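5-oxoprolinase subunit A (PDB 2DFA) probably catalyses, in complex with its partner subunits PxpB and PxpC, the ATP-dependent cleavage of 5-oxoproline to L-glutamate. Local coordinates at residues H20-V28 with P227-R237; V57-F65 with P104-L114. All coordinates share one frame; numbering follows the deposited sequence.

How the interactions relate
Interaction 2 is nested in the chain inside the loop that interaction 1 closes, and their centres lie about 18 Å apart. They meet directly through packing: Val57 CG2 lies 3.2 Å from Phe25 O and 3.7 Å from Val28 O, so the start of 57-65 rests against the end of 20-28. Interaction 1, about 14 Å from the chain centre, joins two helical pieces in the outer layer; interaction 2, about 7 Å from it, is a buried backbone pairing. His62 and His111 of interaction 2, with Asp8, converge in a way that might suit a metal ion, though none is present. Ile24 of interaction 1 lies near these residues without touching them.

Interaction 1. Residues H20-V28 with P227-R237; sequences HDREIFPLV and PNAPEVARAVR
Leu27 and Ile24 reach the helix 229-241 through first torsions that set the chain beside its own backbone N: CG of Leu27 has chi1 -51°, CG1 of Ile24 chi1 -68°. The torsions swing CD1 of each residue onto the helix. Leu27 CD1 ends 3.5 Å from Ala233 CB, close also to the carbonyl oxygen of Pro230 and the backbone N of Arg234, so this one methyl packs against a full turn of the helix. Ile24 CD1 lies 3.7 Å from Pro230 CA and 3.9 Å from Ala233 CB, with the methyl of Ala229 beside it. The closest backbone approach is between Ile24 CA and Pro230 CA, at 5.6 Å.

At the amino end of the helix the Pro230 ring provides the surface: its CG lies 3.9 Å from Glu23 CB and 4.0 Å from His20 CB, the His20 and Pro230 side chains crossing at about a right angle. His20 occupies the N-cap position of helix 21-24, and its ring edge has Glu23 OE1 in plane. At the other end, the chain of Arg237 runs extended from CG to NE and brings NH1 2.8 Å from Leu27 O. The N-H...O angle of 123° makes this bond weak; Arg237 also has a long, weak ion pair with Glu241.

A short helix and the loop after it, following strand 2-9, thus pack mainly through apolar groups on the helix that follows strand 219-222, within the helical layer round the parallel sheet. Behind the contact, Ile24 and Val28 touch Ala7 of strand 2-9, while Phe25 packs on helix 42-54; Val232 and Val236 turn instead to helix 189-201, placing helix 229-241 between that helix and the segment 20-28.

Interaction 2. Residues V57-F65 with P104-L114; sequences VAVGAHPGF and PLHHVKPHGAL
The His62 ring carries His111 CB over the centre of one face, 3.4 Å from its centroid, and has Lys109 O at its edge. His111 turns its own edge to that face in an offset edge-to-face pair, planes at 77°. Two further imidazoles receive CH-pi contacts: Gly60 CA lies over His107, 3.4 Å from the centroid, and Ala58 CB over His106. The Phe65 ring has Leu114 CA over one face and Ala113 CB at its edge.

His62 CG stands anti to the backbone N (chi1 -160°), which places the ring beside Lys109, where ND1 donates to Lys109 O at 2.8 Å; the acceptor lies near the ring plane, the N-H...O angle is 163°, and the bond helps to fix the ring's rotation. His62 NE2 is 3.2 Å from His111 ND1, while His111 NE2 is bonded to Phe71 O.

Backbone bonds tie the segments in parallel: Ala61 N gives to His107 O, and Lys109 N to Ala61 O at 2.8 Å. His106 N meets Val59 O and His111 N meets Pro63 O, extending the pairing beyond the single bridge of Ala61 with Val108. The Lys109 amine forms a salt bridge with Glu163.

Strand 58-62, helix 80-100 and the parallel run 104-111 form a beta-alpha-beta unit. On its other edge strand 58-62 hydrogen-bonds to strand 30-34; Val59 and Ala61 pack on helix 80-100, and Val108 and Pro110 on helix 122-135.

Interaction 1. Residues H20-V28 with P227-R237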
# COMPACT_ATOMS: atom_id res chain seq x y z
N HIS A 20 -5.00 17.05 -15.51
CA HIS A 20 -5.04 18.50 -15.68
C HIS A 20 -6.35 19.03 -15.11
O HIS A 20 -7.08 19.76 -15.80
CB HIS A 20 -4.95 18.87 -17.16
CG HIS A 20 -3.77 18.28 -17.87
ND1 HIS A 20 -3.78 17.00 -18.39
CD2 HIS A 20 -2.54 18.78 -18.13
CE1 HIS A 20 -2.61 16.74 -18.94
NE2 HIS A 20 -1.84 17.81 -18.79
N ASP A 21 -6.65 18.67 -13.87
CA ASP A 21 -7.89 19.09 -13.23
C ASP A 21 -8.15 20.60 -13.36
O ASP A 21 -9.27 21.02 -13.66
CB ASP A 21 -7.87 18.71 -11.74
CG ASP A 21 -7.85 17.20 -11.51
OD1 ASP A 21 -7.81 16.43 -12.49
OD2 ASP A 21 -7.89 16.79 -10.33
N ARG A 22 -7.11 21.41 -13.15
CA ARG A 22 -7.25 22.86 -13.23
C ARG A 22 -7.75 23.32 -14.60
O ARG A 22 -8.54 24.27 -14.70
CB ARG A 22 -5.90 23.52 -12.94
CG ARG A 22 -5.37 23.25 -11.54
CD ARG A 22 -3.85 23.26 -11.56
NE ARG A 22 -3.33 22.25 -12.48
CZ ARG A 22 -2.04 22.06 -12.73
NH1 ARG A 22 -1.12 22.81 -12.13
NH2 ARG A 22 -1.67 21.11 -13.58
N GLU A 23 -7.30 22.66 -15.66
CA GLU A 23 -7.70 23.02 -17.01
C GLU A 23 -9.03 22.41 -17.43
O GLU A 23 -9.78 23.00 -18.21
CB GLU A 23 -6.62 22.60 -18.01
CG GLU A 23 -5.26 23.27 -17.80
CD GLU A 23 -4.62 22.91 -16.47
OE1 GLU A 23 -4.48 21.71 -16.17
OE2 GLU A 23 -4.26 23.85 -15.71
N ILE A 24 -9.32 21.22 -16.91
CA ILE A 24 -10.55 20.51 -17.25
C ILE A 24 -11.81 20.95 -16.52
O ILE A 24 -12.88 21.03 -17.12
CB ILE A 24 -10.36 18.98 -17.05
CG1 ILE A 24 -9.36 18.43 -18.07
CG2 ILE A 24 -11.70 18.27 -17.19
CD1 ILE A 24 -9.88 18.40 -19.50
N PHE A 25 -11.71 21.21 -15.22
CA PHE A 25 -12.88 21.60 -14.44
C PHE A 25 -13.71 22.77 -14.98
O PHE A 25 -14.94 22.75 -14.91
CB PHE A 25 -12.48 21.90 -12.99
CG PHE A 25 -12.36 20.68 -12.13
CD1 PHE A 25 -11.62 19.58 -12.56
CD2 PHE A 25 -12.97 20.62 -10.89
CE1 PHE A 25 -11.49 18.45 -11.76
CE2 PHE A 25 -12.85 19.49 -10.08
CZ PHE A 25 -12.11 18.40 -10.51
N PRO A 26 -13.05 23.80 -15.53
CA PRO A 26 -13.85 24.92 -16.05
C PRO A 26 -14.59 24.58 -17.35
O PRO A 26 -15.38 25.38 -17.85
CB PRO A 26 -12.80 26.01 -16.24
CG PRO A 26 -11.57 25.24 -16.61
CD PRO A 26 -11.61 24.08 -15.63
N LEU A 27 -14.34 23.39 -17.88
CA LEU A 27 -14.97 22.96 -19.13
C LEU A 27 -16.08 21.91 -18.98
O LEU A 27 -16.96 21.81 -19.83
CB LEU A 27 -13.90 22.40 -20.07
CG LEU A 27 -12.67 23.26 -20.32
CD1 LEU A 27 -11.65 22.46 -21.13
CD2 LEU A 27 -13.06 24.54 -21.05
N VAL A 28 -16.04 21.13 -17.90
CA VAL A 28 -17.04 20.08 -17.71
C VAL A 28 -18.13 20.44 -16.72
O VAL A 28 -17.98 21.38 -15.94
CB VAL A 28 -16.36 18.77 -17.25
CG1 VAL A 28 -15.30 18.35 -18.25
CG2 VAL A 28 -15.73 18.96 -15.88
N PRO A 227 -3.64 13.76 -21.85
CA PRO A 227 -2.69 14.42 -22.75
C PRO A 227 -3.15 15.81 -23.18
O PRO A 227 -2.86 16.80 -22.52
CB PRO A 227 -2.60 13.44 -23.92
CG PRO A 227 -3.98 12.85 -23.96
CD PRO A 227 -4.26 12.59 -22.50
N ASN A 228 -3.86 15.87 -24.30
CA ASN A 228 -4.37 17.13 -24.82
C ASN A 228 -5.86 17.21 -24.51
O ASN A 228 -6.61 17.92 -25.18
CB ASN A 228 -4.16 17.22 -26.33
CG ASN A 228 -5.00 16.22 -27.09
OD1 ASN A 228 -4.89 15.01 -26.88
ND2 ASN A 228 -5.84 16.72 -27.99
N ALA A 229 -6.27 16.46 -23.49
CA ALA A 229 -7.66 16.42 -23.06
C ALA A 229 -8.27 17.82 -22.95
O ALA A 229 -9.41 18.04 -23.37
CB ALA A 229 -7.77 15.70 -21.72
N PRO A 230 -7.53 18.78 -22.38
CA PRO A 230 -8.08 20.14 -22.27
C PRO A 230 -8.52 20.69 -23.62
O PRO A 230 -9.58 21.31 -23.73
CB PRO A 230 -6.92 20.92 -21.66
CG PRO A 230 -6.26 19.91 -20.78
CD PRO A 230 -6.24 18.69 -21.68
N GLU A 231 -7.71 20.47 -24.65
CA GLU A 231 -8.02 20.94 -25.99
C GLU A 231 -9.30 20.30 -26.51
O GLU A 231 -10.17 20.99 -27.06
CB GLU A 231 -6.87 20.63 -26.95
CG GLU A 231 -5.69 21.57 -26.85
CD GLU A 231 -4.53 21.16 -27.74
OE1 GLU A 231 -4.74 21.02 -28.96
OE2 GLU A 231 -3.41 20.99 -27.21
N VAL A 232 -9.42 18.99 -26.35
CA VAL A 232 -10.60 18.27 -26.80
C VAL A 232 -11.82 18.76 -26.04
O VAL A 232 -12.85 19.09 -26.64
CB VAL A 232 -10.46 16.75 -26.58
CG1 VAL A 232 -11.69 16.03 -27.11
CG2 VAL A 232 -9.20 16.24 -27.27
N ALA A 233 -11.70 18.82 -24.72
CA ALA A 233 -12.80 19.28 -23.87
C ALA A 233 -13.22 20.69 -24.27
O ALA A 233 -14.41 21.00 -24.34
CB ALA A 233 -12.37 19.25 -22.41
N ARG A 234 -12.23 21.53 -24.54
CA ARG A 234 -12.50 22.91 -24.94
C ARG A 234 -13.29 22.91 -26.24
O ARG A 234 -14.38 23.48 -26.32
CB ARG A 234 -11.18 23.65 -25.15
CG ARG A 234 -11.31 25.16 -25.27
CD ARG A 234 -9.97 25.79 -25.63
NE ARG A 234 -8.88 25.27 -24.81
CZ ARG A 234 -8.77 25.46 -23.50
NH1 ARG A 234 -9.69 26.17 -22.85
NH2 ARG A 234 -7.75 24.93 -22.83
N ALA A 235 -12.74 22.24 -27.25
CA ALA A 235 -13.38 22.15 -28.55
C ALA A 235 -14.81 21.64 -28.45
O ALA A 235 -15.72 22.19 -29.07
CB ALA A 235 -12.56 21.24 -29.47
N VAL A 236 -15.01 20.59 -27.66
CA VAL A 236 -16.34 20.00 -27.50
C VAL A 236 -17.34 20.94 -26.83
O VAL A 236 -18.46 21.10 -27.32
CB VAL A 236 -16.28 18.68 -26.70
CG1 VAL A 236 -17.69 18.14 -26.48
CG2 VAL A 236 -15.44 17.66 -27.45
N ARG A 237 -16.95 21.55 -25.72
CA ARG A 237 -17.86 22.45 -25.01
C ARG A 237 -18.26 23.64 -25.88
O ARG A 237 -19.43 24.03 -25.91
CB ARG A 237 -17.22 22.96 -23.72
CG ARG A 237 -18.19 23.73 -22.83
CD ARG A 237 -17.49 24.38 -21.65
NE ARG A 237 -18.43 25.09 -20.79
CZ ARG A 237 -19.32 24.49 -20.00
NH1 ARG A 237 -19.39 23.16 -19.97
NH2 ARG A 237 -20.14 25.21 -19.26

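Interaction 2. Residues V57-F65 with P104-L114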
# COMPACT_ATOMS: atom_id res chain seq x y z
N VAL A 57 -18.84 22.45 -10.41
CA VAL A 57 -18.86 21.16 -11.10
C VAL A 57 -19.46 20.10 -10.17
O VAL A 57 -19.13 20.05 -8.99
CB VAL A 57 -17.43 20.73 -11.49
CG1 VAL A 57 -17.45 19.34 -12.12
CG2 VAL A 57 -16.83 21.74 -12.47
N ALA A 58 -20.35 19.27 -10.71
CA ALA A 58 -20.98 18.21 -9.92
C ALA A 58 -19.97 17.09 -9.70
O ALA A 58 -19.27 16.70 -10.63
CB ALA A 58 -22.21 17.67 -10.64
N VAL A 59 -19.91 16.57 -8.49
CA VAL A 59 -18.94 15.51 -8.19
C VAL A 59 -19.57 14.14 -8.00
O VAL A 59 -20.55 13.98 -7.27
CB VAL A 59 -18.12 15.88 -6.92
CG1 VAL A 59 -17.21 14.72 -6.52
CG2 VAL A 59 -17.31 17.13 -7.20
N GLY A 60 -18.98 13.14 -8.66
CA GLY A 60 -19.45 11.78 -8.54
C GLY A 60 -18.27 10.91 -8.15
O GLY A 60 -17.12 11.33 -8.30
N ALA A 61 -18.54 9.69 -7.67
CA ALA A 61 -17.46 8.78 -7.27
C ALA A 61 -16.96 7.97 -8.46
O ALA A 61 -17.74 7.55 -9.32
CB ALA A 61 -17.96 7.84 -6.17
N HIS A 62 -15.65 7.75 -8.49
CA HIS A 62 -15.00 7.01 -9.56
C HIS A 62 -14.26 5.84 -8.89
O HIS A 62 -13.03 5.79 -8.89
CB HIS A 62 -14.02 7.94 -10.28
CG HIS A 62 -13.61 7.50 -11.65
ND1 HIS A 62 -14.46 6.82 -12.49
CD2 HIS A 62 -12.48 7.71 -12.35
CE1 HIS A 62 -13.87 6.63 -13.66
NE2 HIS A 62 -12.67 7.17 -13.60
N PRO A 63 -15.00 4.88 -8.32
CA PRO A 63 -14.37 3.72 -7.66
C PRO A 63 -13.63 2.78 -8.60
O PRO A 63 -14.03 2.58 -9.75
CB PRO A 63 -15.55 3.05 -6.95
CG PRO A 63 -16.70 3.33 -7.90
CD PRO A 63 -16.47 4.79 -8.24
N GLY A 64 -12.54 2.20 -8.10
CA GLY A 64 -11.76 1.29 -8.91
C GLY A 64 -11.21 0.11 -8.13
O GLY A 64 -11.46 -0.04 -6.93
N PHE A 65 -10.48 -0.75 -8.83
CA PHE A 65 -9.85 -1.92 -8.21
C PHE A 65 -8.74 -1.46 -7.26
O PHE A 65 -8.18 -0.37 -7.42
CB PHE A 65 -9.20 -2.82 -9.28
CG PHE A 65 -10.16 -3.73 -9.99
CD1 PHE A 65 -11.10 -4.47 -9.29
CD2 PHE A 65 -10.06 -3.90 -11.38
CE1 PHE A 65 -11.93 -5.38 -9.96
CE2 PHE A 65 -10.89 -4.80 -12.05
CZ PHE A 65 -11.83 -5.54 -11.34
N PRO A 104 -23.42 17.58 -2.51
CA PRO A 104 -24.02 16.25 -2.55
C PRO A 104 -23.19 15.33 -3.45
O PRO A 104 -22.39 15.81 -4.26
CB PRO A 104 -25.39 16.52 -3.14
CG PRO A 104 -25.07 17.57 -4.18
CD PRO A 104 -24.10 18.50 -3.45
N LEU A 105 -23.36 14.03 -3.29
CA LEU A 105 -22.68 13.06 -4.15
C LEU A 105 -23.61 12.98 -5.35
O LEU A 105 -24.75 12.53 -5.23
CB LEU A 105 -22.57 11.70 -3.47
CG LEU A 105 -21.91 10.62 -4.33
CD1 LEU A 105 -20.47 11.03 -4.66
CD2 LEU A 105 -21.96 9.29 -3.59
N HIS A 106 -23.13 13.43 -6.50
CA HIS A 106 -23.94 13.49 -7.71
C HIS A 106 -24.19 12.18 -8.45
O HIS A 106 -25.30 11.94 -8.95
CB HIS A 106 -23.31 14.51 -8.66
CG HIS A 106 -24.06 14.70 -9.94
ND1 HIS A 106 -23.63 14.17 -11.13
CD2 HIS A 106 -25.18 15.41 -10.21
CE1 HIS A 106 -24.46 14.54 -12.09
NE2 HIS A 106 -25.41 15.29 -11.56
N HIS A 107 -23.18 11.32 -8.53
CA HIS A 107 -23.34 10.06 -9.23
C HIS A 107 -22.20 9.10 -8.89
O HIS A 107 -21.35 9.41 -8.06
CB HIS A 107 -23.32 10.31 -10.75
CG HIS A 107 -22.02 10.86 -11.24
ND1 HIS A 107 -21.68 12.19 -11.12
CD2 HIS A 107 -20.95 10.26 -11.82
CE1 HIS A 107 -20.46 12.38 -11.59
NE2 HIS A 107 -19.99 11.22 -12.02
N VAL A 108 -22.22 7.94 -9.52
CA VAL A 108 -21.17 6.95 -9.36
C VAL A 108 -20.85 6.41 -10.75
O VAL A 108 -21.75 6.19 -11.56
CB VAL A 108 -21.59 5.77 -8.45
CG1 VAL A 108 -20.48 4.71 -8.44
CG2 VAL A 108 -21.84 6.26 -7.03
N LYS A 109 -19.56 6.24 -11.02
CA LYS A 109 -19.10 5.72 -12.29
C LYS A 109 -17.80 4.95 -12.04
O LYS A 109 -16.78 5.54 -11.67
CB LYS A 109 -18.81 6.86 -13.26
CG LYS A 109 -18.17 6.40 -14.57
CD LYS A 109 -17.72 7.62 -15.38
CE LYS A 109 -17.01 7.22 -16.66
NZ LYS A 109 -16.42 8.42 -17.33
N PRO A 110 -17.82 3.63 -12.24
CA PRO A 110 -16.65 2.77 -12.04
C PRO A 110 -15.47 3.22 -12.90
O PRO A 110 -15.67 3.77 -13.99
CB PRO A 110 -17.15 1.39 -12.45
CG PRO A 110 -18.63 1.46 -12.17
CD PRO A 110 -18.99 2.84 -12.66
N HIS A 111 -14.26 2.96 -12.43
CA HIS A 111 -13.05 3.34 -13.16
C HIS A 111 -12.30 2.17 -13.79
O HIS A 111 -12.29 1.05 -13.27
CB HIS A 111 -12.07 4.06 -12.22
CG HIS A 111 -10.67 4.11 -12.75
ND1 HIS A 111 -10.27 5.00 -13.72
CD2 HIS A 111 -9.58 3.34 -12.49
CE1 HIS A 111 -9.00 4.78 -14.03
NE2 HIS A 111 -8.57 3.77 -13.30
N GLY A 112 -11.64 2.47 -14.92
CA GLY A 112 -10.83 1.50 -15.63
C GLY A 112 -11.28 0.05 -15.75
O GLY A 112 -12.37 -0.23 -16.23
N ALA A 113 -10.41 -0.86 -15.32
CA ALA A 113 -10.70 -2.29 -15.42
C ALA A 113 -11.97 -2.73 -14.69
O ALA A 113 -12.61 -3.69 -15.11
CB ALA A 113 -9.50 -3.10 -14.92
N LEU A 114 -12.33 -2.03 -13.62
CA LEU A 114 -13.56 -2.38 -12.89
C LEU A 114 -14.74 -2.09 -13.81
O LEU A 114 -15.69 -2.87 -13.90
CB LEU A 114 -13.69 -1.56 -11.60
CG LEU A 114 -14.95 -1.78 -10.75
CD1 LEU A 114 -15.11 -3.27 -10.40
CD2 LEU A 114 -14.86 -0.95 -9.48
O HOH W 1 -21.78 17.39 -6.39
O HOH W 2 -10.35 -0.06 -11.65